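Side-chain contacts in DNA repair protein RAD7 (Saccharomyces cerevisiae, PDB 5ZB2), which promotes global genome nucleotide excision repair of nontranscribed DNA as part of the yeast GGR complex with RAD16 and ABF1, and also binds ELC1: residues A[194-199]-A[211-216]; A[226-231]-A[259-264]; A[282-287]-A[305-310]; A[310-315]-A[327-332]; A[338-343]-A[357-362]. All coordinates share one frame; numbering follows the deposited sequence.

Contact 1: residues A[194-199]-A[211-216]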
# COMPACT_ATOMS: atom_id res chain seq x y z
N SER A 194 -2.08 0.01 -34.79
CA SER A 194 -2.13 0.13 -36.24
C SER A 194 -3.17 1.11 -36.75
O SER A 194 -3.09 1.51 -37.92
CB SER A 194 -2.39 -1.24 -36.89
OG SER A 194 -3.73 -1.63 -36.68
N ASN A 195 -4.14 1.51 -35.93
CA ASN A 195 -5.25 2.36 -36.38
C ASN A 195 -4.93 3.85 -36.23
O ASN A 195 -5.72 4.62 -35.68
CB ASN A 195 -6.51 2.00 -35.61
CG ASN A 195 -7.01 0.60 -35.92
OD1 ASN A 195 -6.32 -0.17 -36.60
ND2 ASN A 195 -8.19 0.27 -35.43
N TYR A 196 -3.78 4.26 -36.76
CA TYR A 196 -3.45 5.68 -36.78
C TYR A 196 -4.44 6.49 -37.60
O TYR A 196 -4.54 7.71 -37.43
CB TYR A 196 -2.03 5.88 -37.32
CG TYR A 196 -0.96 5.26 -36.45
CD1 TYR A 196 -0.43 5.95 -35.36
CD2 TYR A 196 -0.47 3.99 -36.72
CE1 TYR A 196 0.55 5.38 -34.57
CE2 TYR A 196 0.51 3.42 -35.93
CZ TYR A 196 1.02 4.12 -34.86
OH TYR A 196 1.99 3.54 -34.07
N ALA A 197 -5.19 5.82 -38.49
CA ALA A 197 -6.16 6.50 -39.33
C ALA A 197 -7.33 7.09 -38.54
O ALA A 197 -8.06 7.92 -39.08
CB ALA A 197 -6.70 5.52 -40.38
N LEU A 198 -7.52 6.68 -37.28
CA LEU A 198 -8.60 7.23 -36.48
C LEU A 198 -8.29 8.62 -35.93
O LEU A 198 -9.22 9.32 -35.51
CB LEU A 198 -8.92 6.29 -35.30
CG LEU A 198 -9.41 4.89 -35.65
CD1 LEU A 198 -9.53 4.04 -34.40
CD2 LEU A 198 -10.74 4.94 -36.39
N LEU A 199 -7.02 9.03 -35.93
CA LEU A 199 -6.67 10.31 -35.31
C LEU A 199 -7.38 11.49 -35.95
O LEU A 199 -7.90 12.35 -35.21
CB LEU A 199 -5.15 10.49 -35.32
CG LEU A 199 -4.29 9.44 -34.59
CD1 LEU A 199 -2.83 9.87 -34.54
CD2 LEU A 199 -4.80 9.15 -33.19
N LEU A 211 1.75 16.95 -31.43
CA LEU A 211 1.55 15.61 -31.96
C LEU A 211 2.90 14.92 -32.05
O LEU A 211 3.84 15.45 -32.65
CB LEU A 211 0.90 15.64 -33.35
CG LEU A 211 0.79 14.26 -34.01
CD1 LEU A 211 -0.23 13.41 -33.27
CD2 LEU A 211 0.44 14.38 -35.47
N CYS A 212 2.99 13.72 -31.46
CA CYS A 212 4.21 12.92 -31.48
C CYS A 212 3.85 11.50 -31.91
O CYS A 212 3.00 10.87 -31.29
CB CYS A 212 4.89 12.90 -30.11
SG CYS A 212 5.36 14.53 -29.49
N ILE A 213 4.50 11.02 -32.96
CA ILE A 213 4.34 9.65 -33.43
C ILE A 213 5.72 9.11 -33.75
O ILE A 213 6.44 9.70 -34.56
CB ILE A 213 3.43 9.55 -34.67
CG1 ILE A 213 2.04 10.13 -34.38
CG2 ILE A 213 3.32 8.09 -35.12
CD1 ILE A 213 1.10 10.16 -35.59
N GLU A 214 6.10 7.99 -33.13
CA GLU A 214 7.44 7.45 -33.30
C GLU A 214 7.39 5.94 -33.50
O GLU A 214 6.70 5.23 -32.77
CB GLU A 214 8.33 7.77 -32.09
CG GLU A 214 8.30 9.23 -31.67
CD GLU A 214 9.31 9.53 -30.58
OE1 GLU A 214 10.47 9.84 -30.92
OE2 GLU A 214 8.94 9.46 -29.39
N TYR A 215 8.14 5.47 -34.50
CA TYR A 215 8.41 4.05 -34.73
C TYR A 215 7.15 3.20 -34.70
O TYR A 215 6.99 2.35 -33.82
CB TYR A 215 9.44 3.57 -33.70
CG TYR A 215 10.61 4.52 -33.63
CD1 TYR A 215 11.48 4.64 -34.70
CD2 TYR A 215 10.81 5.33 -32.52
CE1 TYR A 215 12.54 5.53 -34.66
CE2 TYR A 215 11.87 6.22 -32.47
CZ TYR A 215 12.73 6.31 -33.55
OH TYR A 215 13.79 7.19 -33.53
N PRO A 216 6.24 3.39 -35.66
CA PRO A 216 5.12 2.46 -35.79
C PRO A 216 5.61 1.07 -36.17
O PRO A 216 6.60 0.91 -36.89
CB PRO A 216 4.27 3.08 -36.91
CG PRO A 216 5.27 3.86 -37.72
CD PRO A 216 6.26 4.40 -36.73
O HOH W 1 4.43 3.31 -32.16
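Y196 reaches across to I213 and P216 with the outer half of its ring. Its CB points from the short 3-10 segment toward the strand. CG lies anti to the carbonyl carbon and beside the backbone N (chi1 -64°), which turns the ring so that CE1 faces I213 and CE2 faces P216. CE1 meets the strand, 3.9 Å from I213 CG2, and the two side chains slide past each other in opposite directions. On the other side, CE2 sits 3.9 Å from P216 CB. Here the tyrosine and the proline cross at about a right angle. Both neighbours come in obliquely to the ring. At the tip, OH is 3.7 Å from P216 CB.

This is the inside of a leucine-rich repeat solenoid. Strand 210-214 is one of a row of short parallel strands, and 194-199 runs from the preceding loop into helix 199-202. N195 is the centre of an inverse gamma turn, and a short 3-10 segment follows it.

The hydroxyl is also tied to the backbone by water. Water 1 lies 3.1 Å from Y196 OH and 3.0 Å from E214 O, to which it appears to donate. It thus bridges the buried hydroxyl to the E214 carbonyl.

L199 adds a second point of packing from the first turn of its helix. Its CD1 meets I213 CD1 at 4.1 Å, tip to tip. I213 therefore serves both partners by different branches, CG2 for Y196 and CD1 for L199. V222 touches both Y196 and P216, and L230 of helix 224-234 packs on L199.

Contact 2: residues A[226-231]-A[259-264]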
# COMPACT_ATOMS: atom_id res chain seq x y z
N ILE A 226 -2.89 9.80 -44.14
CA ILE A 226 -3.31 10.01 -42.76
C ILE A 226 -2.73 11.31 -42.21
O ILE A 226 -3.42 12.08 -41.53
CB ILE A 226 -2.92 8.80 -41.89
CG1 ILE A 226 -3.73 7.57 -42.32
CG2 ILE A 226 -3.13 9.09 -40.41
CD1 ILE A 226 -3.28 6.27 -41.68
N ILE A 227 -1.45 11.57 -42.48
CA ILE A 227 -0.81 12.76 -41.93
C ILE A 227 -1.35 14.02 -42.58
O ILE A 227 -1.47 15.06 -41.92
CB ILE A 227 0.72 12.66 -42.08
CG1 ILE A 227 1.25 11.44 -41.32
CG2 ILE A 227 1.40 13.95 -41.60
CD1 ILE A 227 0.92 11.41 -39.83
N ILE A 228 -1.68 13.96 -43.87
CA ILE A 228 -2.27 15.12 -44.54
C ILE A 228 -3.62 15.45 -43.91
O ILE A 228 -3.88 16.60 -43.53
CB ILE A 228 -2.39 14.87 -46.05
CG1 ILE A 228 -1.00 14.80 -46.67
CG2 ILE A 228 -3.22 15.97 -46.72
CD1 ILE A 228 -0.98 14.23 -48.07
N ASN A 229 -4.50 14.45 -43.79
CA ASN A 229 -5.80 14.68 -43.18
C ASN A 229 -5.66 15.21 -41.76
O ASN A 229 -6.40 16.10 -41.34
CB ASN A 229 -6.62 13.39 -43.20
CG ASN A 229 -7.03 12.98 -44.60
OD1 ASN A 229 -6.94 13.77 -45.54
ND2 ASN A 229 -7.47 11.74 -44.76
N LEU A 230 -4.69 14.68 -41.01
CA LEU A 230 -4.47 15.17 -39.65
C LEU A 230 -4.00 16.63 -39.67
O LEU A 230 -4.47 17.44 -38.87
CB LEU A 230 -3.45 14.28 -38.95
CG LEU A 230 -3.32 14.41 -37.43
CD1 LEU A 230 -4.65 14.14 -36.74
CD2 LEU A 230 -2.26 13.44 -36.94
N LEU A 231 -3.08 16.97 -40.57
CA LEU A 231 -2.62 18.35 -40.67
C LEU A 231 -3.75 19.29 -41.08
O LEU A 231 -3.78 20.44 -40.63
CB LEU A 231 -1.46 18.45 -41.65
CG LEU A 231 -0.13 17.85 -41.19
CD1 LEU A 231 0.90 17.87 -42.32
CD2 LEU A 231 0.41 18.58 -39.97
N THR A 259 2.82 22.14 -46.25
CA THR A 259 2.75 23.42 -46.95
C THR A 259 1.31 23.91 -47.07
O THR A 259 1.07 25.12 -47.06
CB THR A 259 3.39 23.30 -48.33
OG1 THR A 259 4.72 22.79 -48.20
CG2 THR A 259 3.44 24.67 -49.01
N ALA A 260 0.36 22.99 -47.18
CA ALA A 260 -1.04 23.38 -47.34
C ALA A 260 -1.60 23.98 -46.06
O ALA A 260 -2.32 24.98 -46.11
CB ALA A 260 -1.87 22.17 -47.77
N PHE A 261 -1.28 23.40 -44.91
CA PHE A 261 -2.04 23.65 -43.69
C PHE A 261 -1.25 24.27 -42.55
O PHE A 261 -1.83 24.50 -41.48
CB PHE A 261 -2.67 22.34 -43.20
CG PHE A 261 -3.60 21.70 -44.19
CD1 PHE A 261 -4.76 22.35 -44.59
CD2 PHE A 261 -3.32 20.46 -44.72
CE1 PHE A 261 -5.61 21.76 -45.51
CE2 PHE A 261 -4.17 19.87 -45.63
CZ PHE A 261 -5.32 20.52 -46.03
N ILE A 262 0.03 24.56 -42.73
CA ILE A 262 0.80 25.28 -41.71
C ILE A 262 0.76 26.76 -42.06
O ILE A 262 1.12 27.14 -43.18
CB ILE A 262 2.25 24.78 -41.62
CG1 ILE A 262 2.30 23.30 -41.22
CG2 ILE A 262 3.06 25.63 -40.65
CD1 ILE A 262 1.83 23.01 -39.80
N PRO A 263 0.34 27.64 -41.14
CA PRO A 263 0.26 29.07 -41.47
C PRO A 263 1.63 29.68 -41.67
O PRO A 263 2.63 29.25 -41.08
CB PRO A 263 -0.45 29.68 -40.26
CG PRO A 263 -0.14 28.75 -39.14
CD PRO A 263 -0.07 27.38 -39.75
N GLU A 264 1.67 30.72 -42.52
CA GLU A 264 2.94 31.39 -42.82
C GLU A 264 3.57 31.95 -41.55
O GLU A 264 4.79 31.90 -41.39
CB GLU A 264 2.71 32.49 -43.85
CG GLU A 264 1.90 32.05 -45.06
CD GLU A 264 1.92 33.07 -46.19
OE1 GLU A 264 2.65 32.86 -47.17
OE2 GLU A 264 1.20 34.09 -46.08
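Two successive helices of the leucine-rich repeat array, 224-234 and 251-261, meet here through F261, I228 and L231. F261 is the last residue of its helix, and I262 is the first to leave helical geometry. The aromatic ring therefore comes from a helix end and is laid against the flank of the neighbouring helix.

The backbone of L231 makes the closest approach. Its carbonyl O is 3.4 Å from F261 CB. L231 CB also lies 4.1 Å from F261 CD2. One turn back, I228 offers both its carbonyl and a methyl. I228 O is 3.9 Å from F261 CE2, and I228 CG2 is 4.2 Å from the same ring carbon. The I228 side chain crosses the phenylalanine at about a right angle. Both carbonyl oxygens approach the ring obliquely. A260 CB of the same helix lies 3.8 Å above one ring face, offset toward the rim.

N256 and S252 of helix 251-261 also touch I228, and L258 touches L231, so the helices meet along more than this end.

F261 is largely exposed, and no hydrogen bond joins the two segments. The contact rests on van der Waals packing. The nearness of L231 O to F261 CB may add a little electrostatic attraction, since carbon-bound hydrogens carry a small positive charge.

Contact 3: residues A[282-287]-A[305-310]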
# COMPACT_ATOMS: atom_id res chain seq x y z
N ASP A 282 14.36 19.09 -51.97
CA ASP A 282 13.52 20.03 -52.70
C ASP A 282 12.24 20.34 -51.94
O ASP A 282 11.86 21.50 -51.79
CB ASP A 282 13.21 19.46 -54.08
CG ASP A 282 14.46 19.23 -54.91
OD1 ASP A 282 15.38 20.08 -54.84
OD2 ASP A 282 14.53 18.20 -55.62
N SER A 283 11.55 19.30 -51.46
CA SER A 283 10.26 19.53 -50.81
C SER A 283 10.41 20.39 -49.56
O SER A 283 9.61 21.31 -49.33
CB SER A 283 9.60 18.19 -50.46
OG SER A 283 10.28 17.53 -49.41
N LEU A 284 11.44 20.14 -48.75
CA LEU A 284 11.61 20.91 -47.52
C LEU A 284 12.05 22.34 -47.81
O LEU A 284 11.63 23.27 -47.13
CB LEU A 284 12.61 20.22 -46.59
CG LEU A 284 12.13 18.92 -45.92
CD1 LEU A 284 13.17 18.42 -44.95
CD2 LEU A 284 10.79 19.09 -45.20
N SER A 285 12.90 22.53 -48.83
CA SER A 285 13.24 23.88 -49.24
C SER A 285 11.98 24.63 -49.68
O SER A 285 11.75 25.77 -49.28
CB SER A 285 14.26 23.86 -50.38
OG SER A 285 15.51 23.35 -49.93
N TYR A 286 11.16 23.97 -50.50
CA TYR A 286 9.90 24.56 -50.95
C TYR A 286 9.04 24.98 -49.77
O TYR A 286 8.45 26.07 -49.77
CB TYR A 286 9.18 23.55 -51.85
CG TYR A 286 7.74 23.83 -52.18
CD1 TYR A 286 7.40 24.68 -53.22
CD2 TYR A 286 6.71 23.21 -51.48
CE1 TYR A 286 6.08 24.93 -53.55
CE2 TYR A 286 5.39 23.45 -51.80
CZ TYR A 286 5.08 24.31 -52.84
OH TYR A 286 3.77 24.55 -53.16
N PHE A 287 8.98 24.14 -48.74
CA PHE A 287 8.11 24.42 -47.60
C PHE A 287 8.68 25.53 -46.72
O PHE A 287 7.95 26.42 -46.28
CB PHE A 287 7.91 23.14 -46.78
CG PHE A 287 7.28 23.38 -45.45
CD1 PHE A 287 5.98 23.83 -45.35
CD2 PHE A 287 8.00 23.15 -44.28
CE1 PHE A 287 5.40 24.05 -44.11
CE2 PHE A 287 7.43 23.36 -43.04
CZ PHE A 287 6.13 23.82 -42.96
N LEU A 305 18.28 10.95 -44.95
CA LEU A 305 19.52 10.74 -45.69
C LEU A 305 19.61 11.61 -46.94
O LEU A 305 20.72 11.90 -47.40
CB LEU A 305 19.64 9.26 -46.07
CG LEU A 305 19.60 8.27 -44.90
CD1 LEU A 305 19.65 6.83 -45.41
CD2 LEU A 305 20.75 8.52 -43.92
N GLN A 306 18.48 12.04 -47.50
CA GLN A 306 18.51 12.79 -48.75
C GLN A 306 18.80 14.27 -48.56
O GLN A 306 19.16 14.94 -49.53
CB GLN A 306 17.18 12.65 -49.49
CG GLN A 306 16.95 11.30 -50.13
CD GLN A 306 15.88 11.36 -51.21
OE1 GLN A 306 16.01 12.11 -52.17
NE2 GLN A 306 14.81 10.59 -51.04
N LEU A 307 18.65 14.80 -47.35
CA LEU A 307 18.59 16.25 -47.17
C LEU A 307 19.96 16.88 -47.38
O LEU A 307 20.97 16.43 -46.82
CB LEU A 307 18.06 16.59 -45.78
CG LEU A 307 16.66 16.06 -45.47
CD1 LEU A 307 16.21 16.59 -44.12
CD2 LEU A 307 15.65 16.41 -46.55
N GLY A 308 19.98 17.95 -48.18
CA GLY A 308 21.20 18.67 -48.51
C GLY A 308 21.16 20.13 -48.10
O GLY A 308 20.33 20.54 -47.28
N ASP A 309 22.06 20.93 -48.68
CA ASP A 309 22.32 22.27 -48.18
C ASP A 309 21.06 23.14 -48.18
O ASP A 309 20.76 23.81 -47.19
CB ASP A 309 23.42 22.94 -49.01
CG ASP A 309 24.76 22.23 -48.87
OD1 ASP A 309 24.97 21.52 -47.87
OD2 ASP A 309 25.61 22.40 -49.77
N MET A 310 20.32 23.15 -49.29
CA MET A 310 19.27 24.15 -49.45
C MET A 310 18.17 23.99 -48.41
O MET A 310 17.59 24.99 -47.97
CB MET A 310 18.68 24.09 -50.86
CG MET A 310 19.51 24.82 -51.91
SD MET A 310 19.82 26.56 -51.49
CE MET A 310 18.15 27.20 -51.46
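L284 and L307 form the tight, buried part of this contact. CD1 of L284 faces the fork of L307, equally far from both methyls. It is 3.6 Å from L307 CD1 and 3.6 Å from L307 CD2. The two side chains cross at about a right angle. L307 does not set out straight at the helix. Its CB bond runs past it, and the methyls CD1 and CD2 swing back to L284 CD1. L332 also packs on L307, and I279 touches L284.

The other part lies one residue further on in helix 281-290. It is just as close but more exposed to solvent. S285 faces M310, which lies at the surface. M310 meets S285 OG with its backbone C, at 3.1 Å, and with CB, at 3.4 Å. S285 OG is also 3.3 Å from M310 O, but the angle is poor and this is not a hydrogen bond. The hydroxyl has its partner within its own helix, the carbonyl O of T281. Its first torsion (chi1 -66°) sets OG beside the backbone N, anti to the carbonyl carbon.

Both parts join helix 281-290 to the loop and start of helix 309-320 in the leucine-rich repeat array. L307 ends the loop that leads into helix 309-320. G308 follows at the N-cap position, and its backbone N makes a weak hydrogen bond to T281 OG1. On the solvent side, A311, next in the chain after M310, and E314, a turn later, touch S285 as well.

Contact 4: residues A[310-315]-A[327-332]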
# COMPACT_ATOMS: atom_id res chain seq x y z
N MET A 310 20.32 23.15 -49.29
CA MET A 310 19.27 24.15 -49.45
C MET A 310 18.17 23.99 -48.41
O MET A 310 17.59 24.99 -47.97
CB MET A 310 18.68 24.09 -50.86
CG MET A 310 19.51 24.82 -51.91
SD MET A 310 19.82 26.56 -51.49
CE MET A 310 18.15 27.20 -51.46
N ALA A 311 17.86 22.75 -48.01
CA ALA A 311 16.88 22.55 -46.95
C ALA A 311 17.30 23.28 -45.68
O ALA A 311 16.49 23.96 -45.04
CB ALA A 311 16.70 21.06 -46.69
N ILE A 312 18.58 23.16 -45.30
CA ILE A 312 19.07 23.77 -44.07
C ILE A 312 19.18 25.28 -44.22
O ILE A 312 18.89 26.03 -43.29
CB ILE A 312 20.42 23.14 -43.67
CG1 ILE A 312 20.31 21.62 -43.59
CG2 ILE A 312 20.90 23.72 -42.34
CD1 ILE A 312 19.21 21.11 -42.69
N ILE A 313 19.62 25.74 -45.39
CA ILE A 313 19.76 27.18 -45.62
C ILE A 313 18.39 27.85 -45.56
O ILE A 313 18.21 28.86 -44.88
CB ILE A 313 20.47 27.45 -46.96
CG1 ILE A 313 21.91 26.93 -46.90
CG2 ILE A 313 20.45 28.94 -47.30
CD1 ILE A 313 22.67 27.05 -48.21
N GLU A 314 17.41 27.30 -46.28
CA GLU A 314 16.07 27.87 -46.26
C GLU A 314 15.51 27.88 -44.84
O GLU A 314 14.80 28.82 -44.45
CB GLU A 314 15.14 27.09 -47.19
CG GLU A 314 15.46 27.25 -48.68
CD GLU A 314 15.23 28.66 -49.20
OE1 GLU A 314 14.62 29.48 -48.48
OE2 GLU A 314 15.65 28.95 -50.34
N LEU A 315 15.81 26.84 -44.05
CA LEU A 315 15.36 26.81 -42.66
C LEU A 315 15.94 27.99 -41.88
O LEU A 315 15.20 28.73 -41.21
CB LEU A 315 15.77 25.49 -42.01
CG LEU A 315 15.54 25.37 -40.50
CD1 LEU A 315 14.06 25.42 -40.16
CD2 LEU A 315 16.15 24.08 -39.95
N LEU A 327 19.99 21.68 -32.66
CA LEU A 327 19.79 21.28 -34.05
C LEU A 327 20.51 19.96 -34.28
O LEU A 327 21.67 19.82 -33.91
CB LEU A 327 20.32 22.36 -35.01
CG LEU A 327 20.15 22.10 -36.51
CD1 LEU A 327 18.68 22.17 -36.90
CD2 LEU A 327 20.97 23.09 -37.31
N ASN A 328 19.81 19.01 -34.90
CA ASN A 328 20.34 17.67 -35.12
C ASN A 328 20.38 17.39 -36.61
O ASN A 328 19.33 17.22 -37.25
CB ASN A 328 19.48 16.63 -34.39
CG ASN A 328 20.03 15.22 -34.49
OD1 ASN A 328 20.80 14.90 -35.40
ND2 ASN A 328 19.63 14.37 -33.56
N LEU A 329 21.59 17.32 -37.17
CA LEU A 329 21.81 17.01 -38.58
C LEU A 329 22.45 15.64 -38.76
O LEU A 329 23.04 15.37 -39.81
CB LEU A 329 22.69 18.09 -39.22
CG LEU A 329 22.21 19.53 -39.05
CD1 LEU A 329 23.27 20.49 -39.55
CD2 LEU A 329 20.89 19.78 -39.79
N ASN A 330 22.32 14.77 -37.77
CA ASN A 330 23.04 13.50 -37.75
C ASN A 330 22.74 12.68 -39.00
O ASN A 330 21.58 12.46 -39.36
CB ASN A 330 22.64 12.71 -36.50
CG ASN A 330 23.43 11.43 -36.33
OD1 ASN A 330 23.29 10.49 -37.11
ND2 ASN A 330 24.25 11.39 -35.30
N SER A 331 23.81 12.23 -39.66
CA SER A 331 23.79 11.33 -40.81
C SER A 331 23.37 12.03 -42.10
O SER A 331 23.08 11.33 -43.08
CB SER A 331 22.88 10.12 -40.59
OG SER A 331 23.25 9.40 -39.44
N LEU A 332 23.33 13.36 -42.15
CA LEU A 332 23.03 14.07 -43.39
C LEU A 332 24.31 14.10 -44.23
O LEU A 332 25.08 15.06 -44.24
CB LEU A 332 22.49 15.47 -43.12
CG LEU A 332 21.15 15.57 -42.40
CD1 LEU A 332 20.43 16.86 -42.80
CD2 LEU A 332 20.26 14.37 -42.64
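I312 CG1 and L329 CG both lie beside the backbone N of their own residue, with chi1 at -54° and -53°. In I312 the second torsion bends the chain again, and CD1 becomes the atom that touches. It meets L329 CD2 at 3.6 Å, the closest approach between the segments, and the two side chains cross obliquely. The same I312 CD1 also lies 4.4 Å from L332 CD1, a looser touch. Further along the helix, L315 CD2 faces L327 CD1 at 4.4 Å. All five residues are buried and apolar, and no hydrogen bond crosses between the segments.

The chain beyond the strand is shaped by its own bonds. L329 to L332 form a type II beta turn. N328 OD1 accepts from N330 N at 2.8 Å, with an N-H...O angle of 162°, an Asx turn. S331 OG donates to N330 OD1 at 2.6 Å. This turn carries L329 and L332 round so that both face I312.

The contact packs helix 309-320 onto strand 326-328 of the leucine-rich repeat fold. That strand lies between strands 298-300 and 350-352. C299 of the former touches both L315 and L327, L351 of the latter touches L327, and L335 covers I312.

Contact 5: residues A[338-343]-A[357-362]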
# COMPACT_ATOMS: atom_id res chain seq x y z
N GLU A 338 28.94 24.58 -47.43
CA GLU A 338 28.12 25.77 -47.64
C GLU A 338 26.95 25.83 -46.67
O GLU A 338 26.54 26.92 -46.26
CB GLU A 338 27.61 25.80 -49.09
CG GLU A 338 26.88 27.08 -49.46
CD GLU A 338 27.77 28.31 -49.41
OE1 GLU A 338 29.01 28.14 -49.33
OE2 GLU A 338 27.24 29.44 -49.46
N ALA A 339 26.39 24.67 -46.30
CA ALA A 339 25.29 24.67 -45.35
C ALA A 339 25.70 25.32 -44.03
O ALA A 339 24.94 26.10 -43.45
CB ALA A 339 24.80 23.23 -45.11
N PHE A 340 26.90 25.01 -43.55
CA PHE A 340 27.34 25.53 -42.26
C PHE A 340 27.79 26.98 -42.34
O PHE A 340 27.87 27.65 -41.30
CB PHE A 340 28.46 24.66 -41.71
CG PHE A 340 28.08 23.22 -41.52
CD1 PHE A 340 27.32 22.83 -40.43
CD2 PHE A 340 28.45 22.26 -42.45
CE1 PHE A 340 26.96 21.51 -40.26
CE2 PHE A 340 28.09 20.94 -42.28
CZ PHE A 340 27.34 20.56 -41.18
N VAL A 341 28.06 27.49 -43.54
CA VAL A 341 28.35 28.91 -43.70
C VAL A 341 27.20 29.74 -43.15
O VAL A 341 27.41 30.75 -42.47
CB VAL A 341 28.64 29.24 -45.18
CG1 VAL A 341 28.89 30.73 -45.36
CG2 VAL A 341 29.84 28.46 -45.68
N ALA A 342 25.97 29.32 -43.44
CA ALA A 342 24.78 30.05 -42.99
C ALA A 342 24.40 29.74 -41.55
O ALA A 342 23.54 30.44 -40.99
CB ALA A 342 23.60 29.72 -43.90
N LEU A 343 25.01 28.73 -40.93
CA LEU A 343 24.64 28.32 -39.58
C LEU A 343 25.31 29.25 -38.57
O LEU A 343 26.33 28.93 -37.94
CB LEU A 343 25.02 26.86 -39.34
CG LEU A 343 24.58 26.23 -38.02
CD1 LEU A 343 23.07 26.36 -37.82
CD2 LEU A 343 24.99 24.77 -37.97
N ARG A 357 29.46 13.68 -43.17
CA ARG A 357 30.70 13.45 -43.91
C ARG A 357 31.54 14.73 -44.04
O ARG A 357 32.74 14.72 -43.77
CB ARG A 357 30.35 12.89 -45.29
CG ARG A 357 31.49 12.81 -46.30
CD ARG A 357 30.95 12.44 -47.68
NE ARG A 357 29.91 13.38 -48.10
CZ ARG A 357 30.14 14.59 -48.60
NH1 ARG A 357 31.38 15.03 -48.74
NH2 ARG A 357 29.12 15.36 -48.95
N CYS A 358 30.92 15.83 -44.47
CA CYS A 358 31.68 17.00 -44.87
C CYS A 358 32.35 17.72 -43.71
O CYS A 358 33.22 18.56 -43.95
CB CYS A 358 30.77 17.98 -45.62
SG CYS A 358 29.58 18.82 -44.57
N VAL A 359 31.98 17.43 -42.46
CA VAL A 359 32.51 18.18 -41.32
C VAL A 359 34.00 17.92 -41.18
O VAL A 359 34.45 16.76 -41.17
CB VAL A 359 31.75 17.82 -40.04
CG1 VAL A 359 32.31 18.59 -38.84
CG2 VAL A 359 30.27 18.12 -40.19
N ASP A 360 34.78 18.99 -41.06
CA ASP A 360 36.21 18.89 -40.81
C ASP A 360 36.59 19.99 -39.82
O ASP A 360 35.73 20.71 -39.30
CB ASP A 360 37.02 18.96 -42.12
CG ASP A 360 36.82 20.28 -42.86
OD1 ASP A 360 36.49 21.30 -42.22
OD2 ASP A 360 37.01 20.29 -44.10
N ASP A 361 37.90 20.14 -39.58
CA ASP A 361 38.36 21.12 -38.61
C ASP A 361 37.94 22.53 -39.00
O ASP A 361 37.57 23.34 -38.14
CB ASP A 361 39.88 21.04 -38.46
CG ASP A 361 40.34 19.71 -37.90
OD1 ASP A 361 39.58 19.09 -37.13
OD2 ASP A 361 41.47 19.28 -38.24
N SER A 362 37.99 22.85 -40.30
CA SER A 362 37.61 24.17 -40.76
C SER A 362 36.15 24.48 -40.43
O SER A 362 35.81 25.63 -40.13
CB SER A 362 37.84 24.30 -42.26
OG SER A 362 39.21 24.11 -42.58
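Just past V359, which touches F340, D360 caps the start of helix 361-370. Its OD1 accepts a hydrogen bond from the backbone N of V363 and lies 2.9 Å from S362 N. D360 holds the N-cap position of the helix that follows the loop carrying C358 and V359.

The contact proper is made by F340. C358 SG lies in the ring plane at the edge, 3.5 Å from F340 CE2. It is 4.8 Å from the ring centroid and 85° off the ring normal, a cysteine sulfur-aromatic contact. The sulfur stands between the backbone N and the carbonyl carbon of its own residue (chi1 72°), a crowded position that points it at the ring. V359 comes next, crossing F340 at about a right angle. Its CG2 is 3.9 Å from F340 CZ and approaches obliquely. The ring thus uses neighbouring rim atoms for its two partners.

The short, weakly bonded helix 337-341 supplies the phenylalanine, and the loop before helix 361-370 supplies both partners. V363 and M366 of that helix also pack on F340. L353, in the loop after strand 350-352, touches it as well, and I364 touches V359.

The five contacts follow one another along the chain, each closing before the next opens, except that contacts 3 and 4 share M310. They trace the later part of the leucine-rich repeat array of RAD7, which curves as repeats stack. The centres of contacts 1 and 2 lie about 15 Å apart. Those of contacts 2 and 3 lie about 18 Å apart. Contacts 3 and 4, which both use helix 309-320, have centres about 8 Å apart. Contacts 1 and 5, at the ends, are about 35 Å apart between centres. Contacts 1 and 4 pack residues onto parallel strands, while 2, 3 and 5 join one helix to the next helix or to the loop before it. Neighbouring contacts touch, linking successive strands and helices of the array.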